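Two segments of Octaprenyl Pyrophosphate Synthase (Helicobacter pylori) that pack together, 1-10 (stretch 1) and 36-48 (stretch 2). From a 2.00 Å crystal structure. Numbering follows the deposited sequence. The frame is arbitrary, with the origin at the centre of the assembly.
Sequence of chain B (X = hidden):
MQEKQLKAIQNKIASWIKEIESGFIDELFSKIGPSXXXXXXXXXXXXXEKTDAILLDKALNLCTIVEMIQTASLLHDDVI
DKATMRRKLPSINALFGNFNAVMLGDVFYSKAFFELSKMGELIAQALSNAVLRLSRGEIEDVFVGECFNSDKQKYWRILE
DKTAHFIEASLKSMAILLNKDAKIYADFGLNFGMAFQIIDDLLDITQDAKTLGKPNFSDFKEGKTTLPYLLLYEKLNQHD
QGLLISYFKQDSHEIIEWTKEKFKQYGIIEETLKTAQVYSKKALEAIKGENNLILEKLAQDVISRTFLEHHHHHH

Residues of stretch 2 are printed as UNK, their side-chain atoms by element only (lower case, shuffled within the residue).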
# COMPACT_ATOMS: atom_id res chain seq x y z
N MET B 1 -14.71 22.84 7.94
CA MET B 1 -14.37 23.42 9.25
C MET B 1 -13.46 24.65 9.09
O MET B 1 -13.93 25.68 8.68
CB MET B 1 -13.79 22.31 10.18
CG MET B 1 -12.54 22.67 10.91
SD MET B 1 -12.47 21.96 12.55
CE MET B 1 -11.45 23.16 13.26
N GLN B 2 -12.18 24.66 9.38
CA GLN B 2 -11.66 25.99 9.10
C GLN B 2 -10.94 26.11 7.73
O GLN B 2 -9.90 25.50 7.47
CB GLN B 2 -11.01 26.52 10.41
CG GLN B 2 -9.55 26.57 10.49
CD GLN B 2 -9.02 27.91 9.99
OE1 GLN B 2 -8.92 28.12 8.79
NE2 GLN B 2 -8.71 28.82 10.90
N GLU B 3 -11.61 26.83 6.79
CA GLU B 3 -11.13 26.90 5.39
C GLU B 3 -9.67 27.12 5.28
O GLU B 3 -8.97 26.40 4.60
CB GLU B 3 -11.84 27.94 4.44
CG GLU B 3 -11.69 27.34 2.99
CD GLU B 3 -11.61 28.24 1.76
OE1 GLU B 3 -12.65 28.74 1.26
OE2 GLU B 3 -10.46 28.42 1.28
N LYS B 4 -9.16 28.13 5.95
CA LYS B 4 -7.73 28.37 5.82
C LYS B 4 -6.82 27.21 6.20
O LYS B 4 -5.81 26.96 5.54
CB LYS B 4 -7.32 29.66 6.58
CG LYS B 4 -5.84 29.84 6.66
CD LYS B 4 -5.49 31.24 7.07
CE LYS B 4 -4.04 31.34 7.53
NZ LYS B 4 -3.23 32.18 6.60
N GLN B 5 -7.18 26.47 7.25
CA GLN B 5 -6.36 25.32 7.66
C GLN B 5 -6.50 24.16 6.69
O GLN B 5 -5.53 23.48 6.38
CB GLN B 5 -6.71 24.85 9.09
CG GLN B 5 -6.46 25.88 10.17
CD GLN B 5 -6.97 25.43 11.52
OE1 GLN B 5 -7.99 24.77 11.61
NE2 GLN B 5 -6.26 25.82 12.57
N LEU B 6 -7.72 23.92 6.21
CA LEU B 6 -7.95 22.83 5.26
C LEU B 6 -7.21 23.13 3.96
O LEU B 6 -6.70 22.23 3.29
CB LEU B 6 -9.44 22.68 4.98
CG LEU B 6 -10.29 22.17 6.15
CD1 LEU B 6 -11.75 22.18 5.77
CD2 LEU B 6 -9.85 20.78 6.54
N LYS B 7 -7.15 24.42 3.63
CA LYS B 7 -6.48 24.88 2.43
C LYS B 7 -4.97 24.64 2.58
O LYS B 7 -4.29 24.27 1.62
CB LYS B 7 -6.75 26.38 2.25
CG LYS B 7 -6.92 26.81 0.82
CD LYS B 7 -5.63 26.66 0.04
CE LYS B 7 -5.88 26.86 -1.44
NZ LYS B 7 -6.86 25.86 -1.95
N ALA B 8 -4.46 24.87 3.79
CA ALA B 8 -3.04 24.67 4.05
C ALA B 8 -2.70 23.18 3.98
O ALA B 8 -1.61 22.81 3.57
CB ALA B 8 -2.67 25.24 5.43
N ILE B 9 -3.63 22.33 4.40
CA ILE B 9 -3.43 20.88 4.36
C ILE B 9 -3.45 20.41 2.90
O ILE B 9 -2.66 19.56 2.49
CB ILE B 9 -4.54 20.15 5.16
CG1 ILE B 9 -4.39 20.49 6.64
CG2 ILE B 9 -4.45 18.64 4.94
CD1 ILE B 9 -5.58 20.09 7.49
N GLN B 10 -4.35 20.99 2.12
CA GLN B 10 -4.48 20.68 0.70
C GLN B 10 -3.14 21.01 0.02
O GLN B 10 -2.63 20.24 -0.81
CB GLN B 10 -5.61 21.52 0.11
CG GLN B 10 -5.88 21.32 -1.37
CD GLN B 10 -6.95 22.27 -1.89
OE1 GLN B 10 -8.06 22.31 -1.36
NE2 GLN B 10 -6.61 23.04 -2.92
N UNK B 36 -13.58 16.01 1.11
CA UNK B 36 -14.35 16.73 2.12
C UNK B 36 -13.40 16.99 3.29
O UNK B 36 -13.55 17.96 4.03
c UNK B 36 -15.54 15.86 2.55
n UNK B 36 -18.22 16.54 5.70
c UNK B 36 -15.86 16.41 4.99
c UNK B 36 -16.83 17.02 5.98
c UNK B 36 -16.44 16.50 3.59
N UNK B 37 -12.41 16.11 3.42
CA UNK B 37 -11.43 16.17 4.50
C UNK B 37 -12.11 16.14 5.86
O UNK B 37 -11.79 16.92 6.76
c UNK B 37 -10.54 17.41 4.37
c UNK B 37 -9.10 19.80 2.46
c UNK B 37 -9.45 17.25 3.33
s UNK B 37 -8.25 18.59 3.38
N UNK B 38 -13.07 15.23 5.99
CA UNK B 38 -13.81 15.07 7.23
C UNK B 38 -12.87 14.82 8.40
O UNK B 38 -13.05 15.37 9.49
c UNK B 38 -16.41 12.31 8.10
c UNK B 38 -16.16 14.61 9.05
c UNK B 38 -15.45 13.44 8.39
c UNK B 38 -14.79 13.90 7.09
N UNK B 39 -11.86 13.99 8.18
CA UNK B 39 -10.92 13.66 9.24
C UNK B 39 -10.10 14.85 9.70
O UNK B 39 -9.88 14.98 10.89
c UNK B 39 -10.33 10.06 7.91
n UNK B 39 -12.45 10.14 6.01
n UNK B 39 -13.13 8.04 6.62
n UNK B 39 -11.30 8.99 7.65
c UNK B 39 -12.30 9.07 6.77
c UNK B 39 -10.07 12.45 8.84
c UNK B 39 -10.95 11.20 8.69
N UNK B 40 -9.71 15.74 8.80
CA UNK B 40 -8.96 16.93 9.19
C UNK B 40 -9.85 17.87 10.01
O UNK B 40 -9.39 18.48 10.98
c UNK B 40 -8.43 17.67 7.96
o UNK B 40 -7.39 16.93 7.33
N UNK B 41 -11.12 17.98 9.62
CA UNK B 41 -12.06 18.85 10.33
C UNK B 41 -12.22 18.39 11.77
O UNK B 41 -12.24 19.20 12.70
n UNK B 41 -16.33 19.92 5.74
c UNK B 41 -14.94 20.04 6.29
c UNK B 41 -13.43 18.86 9.64
c UNK B 41 -13.45 19.50 8.26
c UNK B 41 -14.83 19.35 7.64
N UNK B 42 -12.32 17.08 11.95
CA UNK B 42 -12.46 16.51 13.28
C UNK B 42 -11.21 16.76 14.12
O UNK B 42 -11.30 17.15 15.28
c UNK B 42 -14.18 13.12 12.45
c UNK B 42 -12.70 15.00 13.18
c UNK B 42 -14.10 14.62 12.69
c UNK B 42 -15.12 15.06 13.73
N UNK B 43 -10.04 16.52 13.52
CA UNK B 43 -8.77 16.71 14.20
C UNK B 43 -8.45 18.17 14.48
O UNK B 43 -7.99 18.52 15.56
s UNK B 43 -6.71 14.00 11.84
c UNK B 43 -7.77 14.59 13.17
c UNK B 43 -7.64 16.09 13.37
c UNK B 43 -5.17 13.82 12.71
N UNK B 44 -8.69 19.04 13.49
CA UNK B 44 -8.41 20.46 13.66
C UNK B 44 -9.21 21.06 14.81
O UNK B 44 -8.80 22.06 15.40
c UNK B 44 -8.44 21.64 9.93
c UNK B 44 -8.73 21.23 12.37
c UNK B 44 -6.45 21.60 11.43
c UNK B 44 -7.82 21.00 11.16
N UNK B 45 -10.34 20.44 15.12
CA UNK B 45 -11.23 20.91 16.18
C UNK B 45 -10.61 20.85 17.57
O UNK B 45 -11.14 21.43 18.52
c UNK B 45 -12.53 20.12 16.16
N UNK B 46 -9.50 20.12 17.70
CA UNK B 46 -8.83 20.00 18.99
C UNK B 46 -7.84 21.13 19.25
O UNK B 46 -7.39 21.32 20.38
c UNK B 46 -10.03 17.23 18.35
c UNK B 46 -8.11 18.65 19.10
c UNK B 46 -9.01 17.45 19.45
c UNK B 46 -8.15 16.21 19.64
N UNK B 47 -7.51 21.88 18.20
CA UNK B 47 -6.57 22.98 18.33
C UNK B 47 -7.11 24.09 19.23
O UNK B 47 -8.32 24.33 19.28
c UNK B 47 -5.37 22.70 16.03
c UNK B 47 -3.96 22.61 16.60
c UNK B 47 -5.36 23.29 14.63
c UNK B 47 -6.24 23.56 16.95
N UNK B 48 -6.20 24.75 19.95
CA UNK B 48 -6.56 25.86 20.84
C UNK B 48 -6.29 27.17 20.13
O UNK B 48 -5.53 27.23 19.17
c UNK B 48 -5.71 25.85 22.12
n UNK B 48 -5.15 24.10 23.68
o UNK B 48 -7.31 24.57 23.34
c UNK B 48 -6.13 24.77 23.10

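Position 36 carries four carbons in a row ending in a nitrogen, directed away from stretch 1; this is a lysine, K36. At position 37 the unbranched side chain runs two carbons, a sulfur and a terminal carbon, which identifies methionine, M37. It points toward stretch 1, where its CE lies 3.8 Å from L6 CB and its SD 4.1 Å from I9 CG2. M37 also occupies the N-cap position of the helix that follows.

Position 38 has four carbons forked at the second and faces away: L38, a leucine. Position 39 shows three carbons, a nitrogen and a carbon bearing two further nitrogens, the guanidinium of an arginine; R39 is out of reach of stretch 1. One carbon and one oxygen at position 40 make a serine, S40. Its CB is 3.7 Å from L6 CD2, and its OG, 3.6 Å from I9 CD1, is hydrogen-bonded elsewhere in the structure.

At position 41, four carbons in a row again end in nitrogen. This is K41, a lysine in an extended m, t, t, t conformation, with CE 3.9 Å from L6 CD1. Its NZ is 4.0 Å from M1 N, an approach of like charges that offers no attraction; the aliphatic part of the side chain supplies the packing.

Position 42, four carbons forked at the second, is L42, turned away. Position 43, an unbranched chain of two carbons, a sulfur and a carbon, is M43, which makes no contact. The four carbons at position 44, forked at the second, belong to a leucine that points toward stretch 1. L44 meets four side chains there: its CB is 3.5 Å from M1 CE, its CD2 3.5 Å from Q5 OE1, and its CD1 3.8 Å from L6 CD2 and 4.1 Å from I9 CD1.

A single carbon at position 45 denotes alanine, A45, whose CB lies 4.1 Å from M1 SD. Position 46 is another four-carbon fork, L46, directed away. The same fork at position 47 gives L47, which closes a type I turn begun at L44; its CD1 approaches Q5 NE2 at 3.4 Å. Two carbons, the second bearing an oxygen and a nitrogen, make position 48 an asparagine, N48, out of reach.

No hydrogen bond joins the stretches. The contact, burying 563 Å² in total, is made mainly by apolar packing: M37, just before the helix, and S40 and L44 within it all face L6 and I9, while M1 extends the contact to A45. The helix axes cross at 126°, approaching to 10.5 Å.

Stretch 2, residues 36-48: KMLRSKLMLALLN
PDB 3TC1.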